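Local coordinates for protein bifunctional endomannanase/endoglucanase (Caldanaerobius polysaccharolyticus, PDB 3W0K) that probably hydrolyses internal linkages of beta-mannans and cellulose-type glucans, as a glycoside hydrolase family 5 enzyme with both endomannanase and endoglucanase activity, at residues D29-A32 with F38-I41; V43-R46 with N51-Y54; N100-K105 with A152-R157; I171-L176 with P184-L189; Y288-F293 with F297-H302. One frame throughout, in Å; residues are numbered along the deposited sequence.

Interaction 1 of 5, residues D29-A32 with F38-I41; sequences DFLA and FVRI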
# COMPACT_ATOMS: atom_id res chain seq x y z
N ASP A 29 -2.12 13.38 -14.34
CA ASP A 29 -3.11 14.30 -14.90
C ASP A 29 -4.48 13.62 -14.89
O ASP A 29 -5.49 14.25 -14.61
CB ASP A 29 -2.75 14.71 -16.34
CG ASP A 29 -1.68 15.79 -16.41
OD1 ASP A 29 -1.43 16.48 -15.39
OD2 ASP A 29 -1.11 15.96 -17.50
N PHE A 30 -4.50 12.32 -15.19
CA PHE A 30 -5.76 11.58 -15.19
C PHE A 30 -6.35 11.57 -13.78
O PHE A 30 -7.54 11.82 -13.60
CB PHE A 30 -5.57 10.15 -15.70
CG PHE A 30 -6.84 9.35 -15.75
CD1 PHE A 30 -7.55 9.23 -16.94
CD2 PHE A 30 -7.33 8.72 -14.61
CE1 PHE A 30 -8.73 8.50 -16.99
CE2 PHE A 30 -8.52 7.99 -14.65
CZ PHE A 30 -9.22 7.88 -15.84
N LEU A 31 -5.52 11.28 -12.78
CA LEU A 31 -5.99 11.25 -11.40
C LEU A 31 -6.63 12.59 -11.03
O LEU A 31 -7.75 12.63 -10.53
CB LEU A 31 -4.84 10.95 -10.44
CG LEU A 31 -4.60 9.49 -10.05
CD1 LEU A 31 -4.19 8.67 -11.26
CD2 LEU A 31 -3.51 9.44 -8.98
N ALA A 32 -5.92 13.67 -11.33
CA ALA A 32 -6.39 15.02 -11.03
C ALA A 32 -7.69 15.34 -11.76
O ALA A 32 -8.62 15.89 -11.17
CB ALA A 32 -5.32 16.05 -11.39
N PHE A 38 -4.66 11.11 -4.19
CA PHE A 38 -3.69 10.34 -3.43
C PHE A 38 -2.86 9.40 -4.28
O PHE A 38 -3.37 8.74 -5.19
CB PHE A 38 -4.45 9.54 -2.35
CG PHE A 38 -3.58 8.63 -1.52
CD1 PHE A 38 -2.98 9.10 -0.36
CD2 PHE A 38 -3.41 7.29 -1.87
CE1 PHE A 38 -2.22 8.25 0.45
CE2 PHE A 38 -2.66 6.43 -1.07
CZ PHE A 38 -2.06 6.92 0.09
N VAL A 39 -1.56 9.36 -3.98
CA VAL A 39 -0.63 8.49 -4.66
C VAL A 39 0.29 7.87 -3.62
O VAL A 39 0.81 8.57 -2.75
CB VAL A 39 0.22 9.27 -5.71
CG1 VAL A 39 1.50 8.54 -6.04
CG2 VAL A 39 -0.59 9.46 -6.98
N ARG A 40 0.41 6.54 -3.65
CA ARG A 40 1.30 5.85 -2.73
C ARG A 40 2.48 5.37 -3.58
O ARG A 40 2.29 4.83 -4.67
CB ARG A 40 0.61 4.66 -2.06
CG ARG A 40 1.53 3.87 -1.11
CD ARG A 40 0.72 2.91 -0.27
NE ARG A 40 1.52 2.11 0.66
CZ ARG A 40 1.92 0.86 0.44
NH1 ARG A 40 1.62 0.26 -0.70
NH2 ARG A 40 2.49 0.16 1.42
N ILE A 41 3.69 5.62 -3.09
CA ILE A 41 4.90 5.25 -3.81
C ILE A 41 5.73 4.25 -3.01
O ILE A 41 6.53 4.64 -2.15
CB ILE A 41 5.76 6.50 -4.11
CG1 ILE A 41 4.94 7.57 -4.84
CG2 ILE A 41 6.97 6.12 -4.96
CD1 ILE A 41 4.53 7.18 -6.24
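Phe38 carries the flat ring on the strand side, but it meets Leu31 through its carbonyl oxygen, since its CB leaves the backbone on the side away from helix 25-33. The ring instead meets His255 at an interplanar angle of about 50°, and the Phe38 side chain also touches Cys80. The ring of Phe30, on the helix, turns to Phe293, so neither aromatic face takes part in the contact of 29-32 with 38-41.

One methyl does the touching. Leu31 CD2 comes to 3.5 Å from Val39 CG2, the two side chains crossing at about a right angle, and also lies 3.9 Å from Phe38 O. Leu31 has chi1 at -93°, some 30° from a fully staggered value, while Val39 places CG2 beside its own backbone N and anti to the carbonyl carbon, which turns that branch to the helix.

The nearest CA pair is that of Leu31 and Phe38, 8.3 Å apart. The contact belongs to the beta-alpha-beta unit of strand 4-7, helix 25-33 and strand 38-44. Arg40 directs its guanidinium into the barrel, with salt bridges to Asp133 and Glu258.

Only 73 Å² is buried between the segments. The contact is apolar packing without a hydrogen bond, probably held mainly by dispersion: methyl against methyl and methyl against carbonyl, with the polar demands of the strand met by its sheet neighbours.

Interaction 2 of 5, residues V43-R46 with N51-Y54; sequences VDYR and NFDY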
# COMPACT_ATOMS: atom_id res chain seq x y z
N VAL A 43 8.71 1.97 -2.42
CA VAL A 43 10.06 1.91 -2.98
C VAL A 43 10.99 0.84 -2.41
O VAL A 43 10.78 0.33 -1.31
CB VAL A 43 10.77 3.30 -2.91
CG1 VAL A 43 9.88 4.37 -3.53
CG2 VAL A 43 11.11 3.66 -1.47
N ASP A 44 12.03 0.53 -3.19
CA ASP A 44 13.05 -0.47 -2.85
C ASP A 44 14.30 0.32 -2.43
O ASP A 44 14.88 1.04 -3.25
CB ASP A 44 13.33 -1.31 -4.10
CG ASP A 44 14.26 -2.48 -3.85
OD1 ASP A 44 15.09 -2.45 -2.92
OD2 ASP A 44 14.17 -3.46 -4.63
N TYR A 45 14.72 0.17 -1.18
CA TYR A 45 15.89 0.90 -0.68
C TYR A 45 17.19 0.60 -1.43
O TYR A 45 18.15 1.37 -1.33
CB TYR A 45 16.09 0.67 0.83
CG TYR A 45 16.80 -0.62 1.20
CD1 TYR A 45 18.17 -0.61 1.47
CD2 TYR A 45 16.12 -1.82 1.29
CE1 TYR A 45 18.85 -1.78 1.81
CE2 TYR A 45 16.78 -3.01 1.63
CZ TYR A 45 18.15 -2.97 1.89
OH TYR A 45 18.82 -4.13 2.23
N ARG A 46 17.22 -0.50 -2.17
CA ARG A 46 18.42 -0.87 -2.93
C ARG A 46 18.70 0.09 -4.08
O ARG A 46 19.80 0.09 -4.64
CB ARG A 46 18.33 -2.31 -3.42
CG ARG A 46 18.36 -3.34 -2.31
CD ARG A 46 18.24 -4.74 -2.87
NE ARG A 46 16.99 -4.89 -3.61
CZ ARG A 46 16.70 -5.92 -4.39
NH1 ARG A 46 17.58 -6.91 -4.55
NH2 ARG A 46 15.54 -5.97 -5.01
N ASN A 51 24.89 -3.12 -1.42
CA ASN A 51 25.33 -4.20 -0.53
C ASN A 51 25.07 -4.00 0.97
O ASN A 51 25.97 -4.18 1.80
CB ASN A 51 26.81 -4.51 -0.79
CG ASN A 51 27.23 -5.85 -0.22
OD1 ASN A 51 26.47 -6.81 -0.22
ND2 ASN A 51 28.47 -5.91 0.28
N PHE A 52 23.85 -3.61 1.30
CA PHE A 52 23.42 -3.40 2.69
C PHE A 52 24.18 -2.33 3.47
O PHE A 52 24.15 -2.32 4.70
CB PHE A 52 23.45 -4.74 3.44
CG PHE A 52 22.87 -5.88 2.66
CD1 PHE A 52 21.50 -5.96 2.44
CD2 PHE A 52 23.70 -6.84 2.08
CE1 PHE A 52 20.96 -6.98 1.65
CE2 PHE A 52 23.17 -7.86 1.29
CZ PHE A 52 21.80 -7.93 1.08
N ASP A 53 24.83 -1.42 2.74
CA ASP A 53 25.59 -0.32 3.33
C ASP A 53 24.58 0.80 3.61
O ASP A 53 24.62 1.87 2.98
CB ASP A 53 26.65 0.13 2.31
CG ASP A 53 27.70 1.06 2.90
OD1 ASP A 53 27.64 1.42 4.09
OD2 ASP A 53 28.61 1.43 2.13
N TYR A 54 23.70 0.56 4.57
CA TYR A 54 22.62 1.48 4.93
C TYR A 54 23.03 2.91 5.22
O TYR A 54 22.32 3.85 4.87
CB TYR A 54 21.84 0.96 6.15
CG TYR A 54 21.49 -0.51 6.12
CD1 TYR A 54 20.82 -1.07 5.03
CD2 TYR A 54 21.83 -1.34 7.19
CE1 TYR A 54 20.51 -2.44 5.01
CE2 TYR A 54 21.52 -2.69 7.18
CZ TYR A 54 20.86 -3.23 6.09
OH TYR A 54 20.55 -4.57 6.08
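Tyr45 holds CG between its backbone N and carbonyl carbon (chi1 83°), which carries the ring from the end of strand 38-44 toward 51-54. Phe52 and Tyr54 answer from the loop with nearly the same first torsion: each places CG beside its own backbone N, anti to the carbonyl carbon, and both rings reach back to Tyr45.

The two meetings differ in kind. Tyr45 OH arrives at the edge of the Phe52 ring, near its plane, 3.3 Å from CD1. Tyr54 brings its own edge instead: its CE1 lies 3.7 Å from Tyr45 CE1, with ring centroids 5.9 Å apart and planes at 52°, an inclination that is neither a stack nor a T-shaped pair. Phe52 O sits 3.3 Å above the centre of the Tyr54 ring.

On the strand side, Asp44 OD1 accepts the backbone N of Arg46, an Asx turn, and the Arg46 guanidinium grips the carboxylate side-on through NE and NH2, nearly in its own plane. Arg46 CG meanwhile rests over the centre of one Tyr45 face.

Both phenols find partners outside the segments, Tyr45 OH at Glu97 and Tyr54 OH at Asp99, which probably helps hold each ring in place. With no hydrogen bond between the segments, the contact is aromatic and weakly electrostatic: the Tyr45 oxygen meets ring C-H edges, whose slight positive character probably favours it.

Interaction 3 of 5, residues N100-K105 with A152-R157; sequences NLWLDK and ASLIIR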
# COMPACT_ATOMS: atom_id res chain seq x y z
N ASN A 100 17.49 -9.21 9.32
CA ASN A 100 16.08 -9.35 9.68
C ASN A 100 15.70 -8.12 10.50
O ASN A 100 16.07 -8.00 11.67
CB ASN A 100 15.84 -10.61 10.51
CG ASN A 100 14.41 -10.70 11.03
OD1 ASN A 100 13.53 -9.95 10.58
ND2 ASN A 100 14.18 -11.58 11.99
N LEU A 101 14.94 -7.23 9.87
CA LEU A 101 14.50 -5.99 10.50
C LEU A 101 13.81 -6.16 11.84
O LEU A 101 13.95 -5.33 12.73
CB LEU A 101 13.55 -5.26 9.55
CG LEU A 101 12.94 -3.94 10.03
CD1 LEU A 101 14.05 -2.94 10.32
CD2 LEU A 101 11.99 -3.38 8.99
N TRP A 102 13.09 -7.26 12.01
CA TRP A 102 12.34 -7.47 13.24
C TRP A 102 13.14 -7.79 14.48
O TRP A 102 12.66 -7.59 15.58
CB TRP A 102 11.23 -8.50 13.00
CG TRP A 102 10.48 -8.16 11.75
CD1 TRP A 102 10.48 -8.86 10.58
CD2 TRP A 102 9.76 -6.94 11.49
NE1 TRP A 102 9.82 -8.15 9.60
CE2 TRP A 102 9.37 -6.97 10.13
CE3 TRP A 102 9.42 -5.83 12.27
CZ2 TRP A 102 8.65 -5.93 9.54
CZ3 TRP A 102 8.71 -4.79 11.68
CH2 TRP A 102 8.33 -4.85 10.32
N LEU A 103 14.40 -8.21 14.29
CA LEU A 103 15.24 -8.57 15.43
C LEU A 103 16.65 -7.97 15.43
O LEU A 103 17.24 -7.81 16.49
CB LEU A 103 15.38 -10.09 15.52
CG LEU A 103 14.13 -10.92 15.77
CD1 LEU A 103 14.51 -12.38 15.75
CD2 LEU A 103 13.50 -10.54 17.11
N ASP A 104 17.19 -7.69 14.25
CA ASP A 104 18.56 -7.18 14.15
C ASP A 104 18.73 -5.69 14.37
O ASP A 104 18.20 -4.87 13.61
CB ASP A 104 19.17 -7.56 12.80
CG ASP A 104 19.19 -9.06 12.57
OD1 ASP A 104 19.11 -9.83 13.56
OD2 ASP A 104 19.30 -9.48 11.40
N LYS A 105 19.53 -5.34 15.37
CA LYS A 105 19.81 -3.95 15.70
C LYS A 105 20.41 -3.20 14.52
O LYS A 105 20.03 -2.05 14.26
CB LYS A 105 20.75 -3.87 16.90
CG LYS A 105 21.12 -2.45 17.33
CD LYS A 105 22.14 -2.46 18.45
CE LYS A 105 22.53 -1.05 18.89
NZ LYS A 105 23.28 -0.30 17.83
N ALA A 152 5.84 -3.29 17.72
CA ALA A 152 5.42 -2.02 18.32
C ALA A 152 6.62 -1.20 18.78
O ALA A 152 6.67 0.01 18.55
CB ALA A 152 4.46 -2.28 19.49
N SER A 153 7.59 -1.86 19.41
CA SER A 153 8.78 -1.16 19.88
C SER A 153 9.54 -0.50 18.73
O SER A 153 9.98 0.64 18.86
CB SER A 153 9.70 -2.12 20.65
OG SER A 153 9.11 -2.51 21.88
N LEU A 154 9.66 -1.20 17.61
CA LEU A 154 10.36 -0.66 16.45
C LEU A 154 9.58 0.51 15.84
O LEU A 154 10.16 1.52 15.47
CB LEU A 154 10.61 -1.73 15.39
CG LEU A 154 11.36 -1.25 14.14
CD1 LEU A 154 12.72 -0.66 14.51
CD2 LEU A 154 11.51 -2.41 13.16
N ILE A 155 8.26 0.35 15.72
CA ILE A 155 7.42 1.41 15.17
C ILE A 155 7.51 2.66 16.05
O ILE A 155 7.70 3.76 15.54
CB ILE A 155 5.95 0.94 15.06
CG1 ILE A 155 5.83 -0.19 14.03
CG2 ILE A 155 5.04 2.11 14.68
CD1 ILE A 155 6.23 0.20 12.61
N ILE A 156 7.44 2.47 17.36
CA ILE A 156 7.52 3.59 18.30
C ILE A 156 8.88 4.29 18.20
O ILE A 156 8.94 5.52 18.18
CB ILE A 156 7.23 3.12 19.75
CG1 ILE A 156 5.75 2.73 19.87
CG2 ILE A 156 7.57 4.22 20.75
CD1 ILE A 156 5.41 2.00 21.15
N ARG A 157 9.95 3.51 18.08
CA ARG A 157 11.28 4.09 17.96
C ARG A 157 11.38 4.93 16.68
O ARG A 157 11.90 6.04 16.70
CB ARG A 157 12.35 2.99 17.91
CG ARG A 157 13.75 3.55 17.72
CD ARG A 157 14.81 2.50 17.47
NE ARG A 157 16.07 3.15 17.13
CZ ARG A 157 17.12 2.55 16.58
NH1 ARG A 157 17.08 1.25 16.30
NH2 ARG A 157 18.20 3.26 16.27
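Trp102 and Leu154 mark the closest backbone approach, their CA atoms 7.8 Å apart. Segment 152-157 is regular helix, bonded Ile156 N to Ala152 O and Arg157 N to Ser153 O. Facing it, 100-105 is a compact turn: Asn100 O accepts from both Leu103 N and Asp104 N, Asn100 OD1 takes Trp102 N at 3.1 Å in an Asx turn, and Asp104 OD2 accepts Asn100 N at 2.8 Å.

Onto this turn Leu154 presses a single methyl. With CG anti to the backbone N (chi1 -179°), its CD2 reaches 3.8 Å from Leu101 CG and 4.0 Å from Trp102 CZ3, meeting the indole obliquely. Leu101 and Trp102 each cross Leu154 at about a right angle, and Leu101 CD2 itself lies over one indole face, toward the rim.

In the (beta/alpha)8 barrel this turn leads from strand 78-83 into helix 105-121, so the contact joins the loop just before that helix to helix 148-165, the next one in the outer layer. Leu154 also touches Gln108, and the Trp102 ring meets Tyr89 edge-to-face.

Toward solvent, Lys105 NZ and Arg157 NH2 stand 6.4 Å apart, and each makes a salt bridge to the Asp109 carboxylate.

Interaction 4 of 5, residues I171-L176 with P184-L189; sequences IVIDGL and PELAHL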
# COMPACT_ATOMS: atom_id res chain seq x y z
N ILE A 171 2.43 10.13 9.66
CA ILE A 171 2.99 8.80 9.55
C ILE A 171 1.90 7.75 9.41
O ILE A 171 0.82 7.87 10.00
CB ILE A 171 3.88 8.49 10.79
CG1 ILE A 171 5.08 9.44 10.80
CG2 ILE A 171 4.35 7.04 10.78
CD1 ILE A 171 5.83 9.47 12.12
N VAL A 172 2.17 6.75 8.57
CA VAL A 172 1.24 5.66 8.30
C VAL A 172 1.95 4.35 8.62
O VAL A 172 3.15 4.21 8.35
CB VAL A 172 0.84 5.64 6.80
CG1 VAL A 172 -0.19 4.54 6.54
CG2 VAL A 172 0.29 7.00 6.38
N ILE A 173 1.23 3.42 9.23
CA ILE A 173 1.77 2.10 9.54
C ILE A 173 0.84 1.03 8.98
O ILE A 173 -0.38 1.20 9.00
CB ILE A 173 1.99 1.88 11.06
CG1 ILE A 173 0.68 2.03 11.84
CG2 ILE A 173 3.03 2.86 11.59
CD1 ILE A 173 0.82 1.62 13.31
N ASP A 174 1.43 -0.02 8.42
CA ASP A 174 0.66 -1.12 7.82
C ASP A 174 0.32 -2.21 8.82
O ASP A 174 1.09 -2.50 9.74
CB ASP A 174 1.45 -1.76 6.66
CG ASP A 174 1.51 -0.88 5.42
OD1 ASP A 174 1.17 0.32 5.49
OD2 ASP A 174 1.90 -1.41 4.36
N GLY A 175 -0.84 -2.84 8.61
CA GLY A 175 -1.27 -3.90 9.50
C GLY A 175 -0.36 -5.11 9.48
O GLY A 175 0.39 -5.34 8.52
N LEU A 176 -0.38 -5.88 10.56
CA LEU A 176 0.44 -7.08 10.66
C LEU A 176 -0.12 -8.19 9.77
O LEU A 176 -1.20 -8.05 9.19
CB LEU A 176 0.49 -7.57 12.11
CG LEU A 176 1.16 -6.60 13.09
CD1 LEU A 176 1.07 -7.16 14.50
CD2 LEU A 176 2.61 -6.38 12.68
N PRO A 184 -4.34 -2.71 17.85
CA PRO A 184 -4.84 -1.86 18.94
C PRO A 184 -3.74 -1.37 19.88
O PRO A 184 -3.86 -0.31 20.49
CB PRO A 184 -5.86 -2.76 19.64
CG PRO A 184 -5.38 -4.14 19.35
CD PRO A 184 -4.96 -4.05 17.90
N GLU A 185 -2.63 -2.12 19.92
CA GLU A 185 -1.50 -1.77 20.77
C GLU A 185 -0.79 -0.49 20.31
O GLU A 185 -0.03 0.10 21.07
CB GLU A 185 -0.50 -2.93 20.85
CG GLU A 185 0.17 -3.34 19.52
CD GLU A 185 -0.66 -4.32 18.69
OE1 GLU A 185 -1.86 -4.52 18.96
OE2 GLU A 185 -0.10 -4.89 17.74
N LEU A 186 -1.07 -0.06 19.08
CA LEU A 186 -0.46 1.16 18.54
C LEU A 186 -1.50 2.24 18.25
O LEU A 186 -1.20 3.24 17.59
CB LEU A 186 0.34 0.83 17.27
CG LEU A 186 1.63 0.03 17.47
CD1 LEU A 186 2.14 -0.49 16.14
CD2 LEU A 186 2.69 0.90 18.15
N ALA A 187 -2.70 2.06 18.79
CA ALA A 187 -3.80 3.00 18.59
C ALA A 187 -3.54 4.43 19.10
O ALA A 187 -3.97 5.40 18.48
CB ALA A 187 -5.07 2.46 19.23
N HIS A 188 -2.82 4.54 20.21
CA HIS A 188 -2.53 5.85 20.81
C HIS A 188 -1.32 6.59 20.24
O HIS A 188 -0.97 7.67 20.73
CB HIS A 188 -2.39 5.70 22.32
N LEU A 189 -0.70 6.04 19.20
CA LEU A 189 0.48 6.66 18.61
C LEU A 189 0.20 7.86 17.70
O LEU A 189 1.12 8.59 17.33
CB LEU A 189 1.31 5.60 17.86
CG LEU A 189 2.78 5.91 17.59
CD1 LEU A 189 3.49 6.32 18.87
CD2 LEU A 189 3.44 4.69 16.97
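Ile173 and Leu186 form the close half of the contact, their CD1 methyls 3.8 Å apart and their side chains inclined to each other. Ile173 holds CG1 between its backbone N and carbonyl carbon (chi1 59°), and the extended chain beyond it carries CD1 out from the barrel strand; the same methyl also lies 4.1 Å from Leu186 CB. Both residues are buried and both CB atoms point across the gap, yet their CA atoms stand 9.3 Å apart, so the backbones are bridged by side chains alone.

The other half is looser. Leu176 and Glu185 approach from opposite directions, and Leu176 CD1 comes no nearer than 4.1 Å to Glu185 OE2. Glu185, partly exposed, bends at chi2 (-85°), and its carboxylate is held by a salt bridge to Arg148 rather than by anything in 171-176. An apolar methyl against an already paired oxygen covers surface but probably contributes little attraction. No hydrogen bond links the two segments, and 124 Å² is buried in all.

Strand 170-174 lies in the barrel between 130-133 and 192-197, while 184-189 belongs to the connection that leads into strand 192-197. Helix 148-165 fills in beside both: Ile173 touches Ile155, and His151 meets Leu176 as well as Leu186. On the inward side of the strand, Asp174 pairs with Arg196.

Interaction 5 of 5, residues Y288-F293 with F297-H302; sequences YSLWNF and FGIVEH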
# COMPACT_ATOMS: atom_id res chain seq x y z
N TYR A 288 -9.27 4.88 -0.06
CA TYR A 288 -8.67 3.67 -0.62
C TYR A 288 -7.78 3.96 -1.82
O TYR A 288 -8.01 4.91 -2.56
CB TYR A 288 -9.76 2.65 -0.99
CG TYR A 288 -10.96 3.24 -1.70
CD1 TYR A 288 -10.93 3.47 -3.08
CD2 TYR A 288 -12.13 3.55 -1.01
CE1 TYR A 288 -12.04 3.99 -3.74
CE2 TYR A 288 -13.24 4.07 -1.66
CZ TYR A 288 -13.19 4.28 -3.03
OH TYR A 288 -14.30 4.79 -3.68
N SER A 289 -6.76 3.11 -2.00
CA SER A 289 -5.81 3.26 -3.09
C SER A 289 -5.62 1.93 -3.82
O SER A 289 -5.19 0.94 -3.21
CB SER A 289 -4.46 3.74 -2.53
OG SER A 289 -3.52 3.99 -3.56
N LEU A 290 -5.97 1.90 -5.10
CA LEU A 290 -5.85 0.68 -5.91
C LEU A 290 -4.37 0.37 -6.14
O LEU A 290 -3.55 1.28 -6.29
CB LEU A 290 -6.58 0.88 -7.25
CG LEU A 290 -7.03 -0.39 -7.99
CD1 LEU A 290 -8.14 -1.09 -7.21
CD2 LEU A 290 -7.53 -0.01 -9.37
N TRP A 291 -4.02 -0.92 -6.17
CA TRP A 291 -2.62 -1.31 -6.35
C TRP A 291 -1.97 -0.82 -7.65
O TRP A 291 -0.81 -0.42 -7.63
CB TRP A 291 -2.44 -2.82 -6.18
CG TRP A 291 -1.02 -3.26 -6.41
CD1 TRP A 291 -0.59 -4.18 -7.32
CD2 TRP A 291 0.16 -2.76 -5.76
NE1 TRP A 291 0.78 -4.28 -7.29
CE2 TRP A 291 1.26 -3.42 -6.34
CE3 TRP A 291 0.38 -1.82 -4.75
CZ2 TRP A 291 2.58 -3.16 -5.94
CZ3 TRP A 291 1.70 -1.56 -4.35
CH2 TRP A 291 2.77 -2.23 -4.95
N ASN A 292 -2.69 -0.87 -8.76
CA ASN A 292 -2.14 -0.39 -10.03
C ASN A 292 -3.08 0.63 -10.66
O ASN A 292 -4.27 0.67 -10.34
CB ASN A 292 -2.01 -1.52 -11.08
CG ASN A 292 -0.94 -2.54 -10.75
OD1 ASN A 292 -1.05 -3.69 -11.17
ND2 ASN A 292 0.12 -2.12 -10.08
N PHE A 293 -2.52 1.47 -11.52
CA PHE A 293 -3.30 2.42 -12.31
C PHE A 293 -3.30 1.66 -13.63
O PHE A 293 -4.34 1.22 -14.12
CB PHE A 293 -2.60 3.77 -12.45
CG PHE A 293 -3.28 4.70 -13.41
CD1 PHE A 293 -4.55 5.19 -13.13
CD2 PHE A 293 -2.69 5.02 -14.63
CE1 PHE A 293 -5.22 6.00 -14.05
CE2 PHE A 293 -3.35 5.83 -15.55
CZ PHE A 293 -4.62 6.32 -15.26
N PHE A 297 -3.65 -5.11 -11.73
CA PHE A 297 -4.50 -4.64 -10.64
C PHE A 297 -5.01 -3.22 -10.88
O PHE A 297 -5.47 -2.55 -9.95
CB PHE A 297 -3.72 -4.64 -9.31
CG PHE A 297 -3.50 -5.99 -8.72
CD1 PHE A 297 -2.41 -6.77 -9.10
CD2 PHE A 297 -4.34 -6.48 -7.72
CE1 PHE A 297 -2.16 -8.01 -8.50
CE2 PHE A 297 -4.11 -7.71 -7.12
CZ PHE A 297 -3.01 -8.48 -7.51
N GLY A 298 -4.95 -2.76 -12.13
CA GLY A 298 -5.39 -1.40 -12.43
C GLY A 298 -6.71 -1.23 -13.15
O GLY A 298 -7.52 -2.15 -13.24
N ILE A 299 -6.94 -0.01 -13.63
CA ILE A 299 -8.17 0.31 -14.36
C ILE A 299 -7.90 0.45 -15.86
O ILE A 299 -8.84 0.50 -16.66
CB ILE A 299 -8.85 1.61 -13.86
CG1 ILE A 299 -7.94 2.82 -14.04
CG2 ILE A 299 -9.28 1.45 -12.41
CD1 ILE A 299 -8.66 4.16 -13.88
N VAL A 300 -6.63 0.52 -16.25
CA VAL A 300 -6.28 0.67 -17.66
C VAL A 300 -5.90 -0.66 -18.28
O VAL A 300 -4.82 -1.19 -18.00
CB VAL A 300 -5.12 1.68 -17.85
CG1 VAL A 300 -4.85 1.89 -19.34
CG2 VAL A 300 -5.45 3.00 -17.17
N GLU A 301 -6.79 -1.20 -19.11
CA GLU A 301 -6.57 -2.47 -19.80
C GLU A 301 -5.94 -3.53 -18.90
O GLU A 301 -4.92 -4.13 -19.24
CB GLU A 301 -5.68 -2.24 -21.03
CG GLU A 301 -6.27 -1.29 -22.06
CD GLU A 301 -5.37 -1.09 -23.26
OE1 GLU A 301 -4.52 -0.17 -23.23
OE2 GLU A 301 -5.51 -1.85 -24.25
N HIS A 302 -6.57 -3.78 -17.75
CA HIS A 302 -6.03 -4.77 -16.82
C HIS A 302 -5.92 -6.17 -17.40
O HIS A 302 -4.96 -6.89 -17.11
CB HIS A 302 -6.83 -4.76 -15.50
CG HIS A 302 -8.30 -4.93 -15.68
ND1 HIS A 302 -9.19 -3.88 -15.57
CD2 HIS A 302 -9.05 -6.02 -15.96
CE1 HIS A 302 -10.42 -4.32 -15.77
NE2 HIS A 302 -10.36 -5.62 -16.02
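Phe293 O lies at the centre of the first shell, accepting Ile299 N at 2.9 Å and Val300 N at 3.2 Å; the second donor comes nearly along the C=O axis, the first at a C=O...N angle of 147°. A side chain supplies the next grip: Asn292 OD1 takes Phe297 N at 3.0 Å, the donor tilted 23° from the carbonyl plane. Between these bonds the backbones all but touch at Gly298, whose CA makes C-H...O contacts of 3.1 Å to Asn292 O and 3.3 Å to Phe293 O.

Around this polar seam the side chains close in. Trp291 turns the edge of its five-membered ring to the face of Phe297, the planes 83° apart and the centroids separated by 5.2 Å. Val300 CG2 sits over one face of Phe293 in a CH-pi contact, while Ile299 CD1 meets the same ring obliquely. Leu290 wedges CG against Phe297 O and CD2 against Ile299 CG2.

Asn292 is positioned by its first torsion, CG beside the backbone N and anti to the carbonyl carbon, which sets OD1 toward Phe297 N; ND2 adds a weak bond to Trp291 O. Farther out, Phe6 and Phe315 meet the Phe293 ring edge-to-face. The Trp291 side chain is about 3 Å from a bound Tris molecule, probably from the crystallisation liquor, which suggests an accessible pocket at the C-terminal end of strand 287-290.

The loop after this last barrel strand is thus fastened by the Phe293 carbonyl, which takes two N-H groups, and the Asn292 amide oxygen, with a weak bond from Asn292 N to Phe297 O; shielding by the surrounding apolar groups probably strengthens them.

How the interactions relate
All five contacts are largely buried, yet interaction 5 alone is hydrogen-bonded across its segments, burying 408 Å² against 73 to 153 Å² in the others, which rest on side-chain packing. Interactions 1 and 2 draw on successive parts of strand 38-44. Interaction 1 continues into interaction 5, Phe30 CD2 lying 3.5 Å from Phe293 CE1, so aromatic packing joins helix 25-33 to the loop after the last barrel strand. Helix 148-165 links interactions 3 and 4: Leu154 serves the first, while Ile155 packs against the strand of the second. The centre of interaction 3 lies about 20 Å, and that of interaction 5 about 12 Å, from the centre of the chain, on opposite sides. Inside the barrel, Arg40 and Asp174 form a long, weak ion pair between interactions 1 and 4.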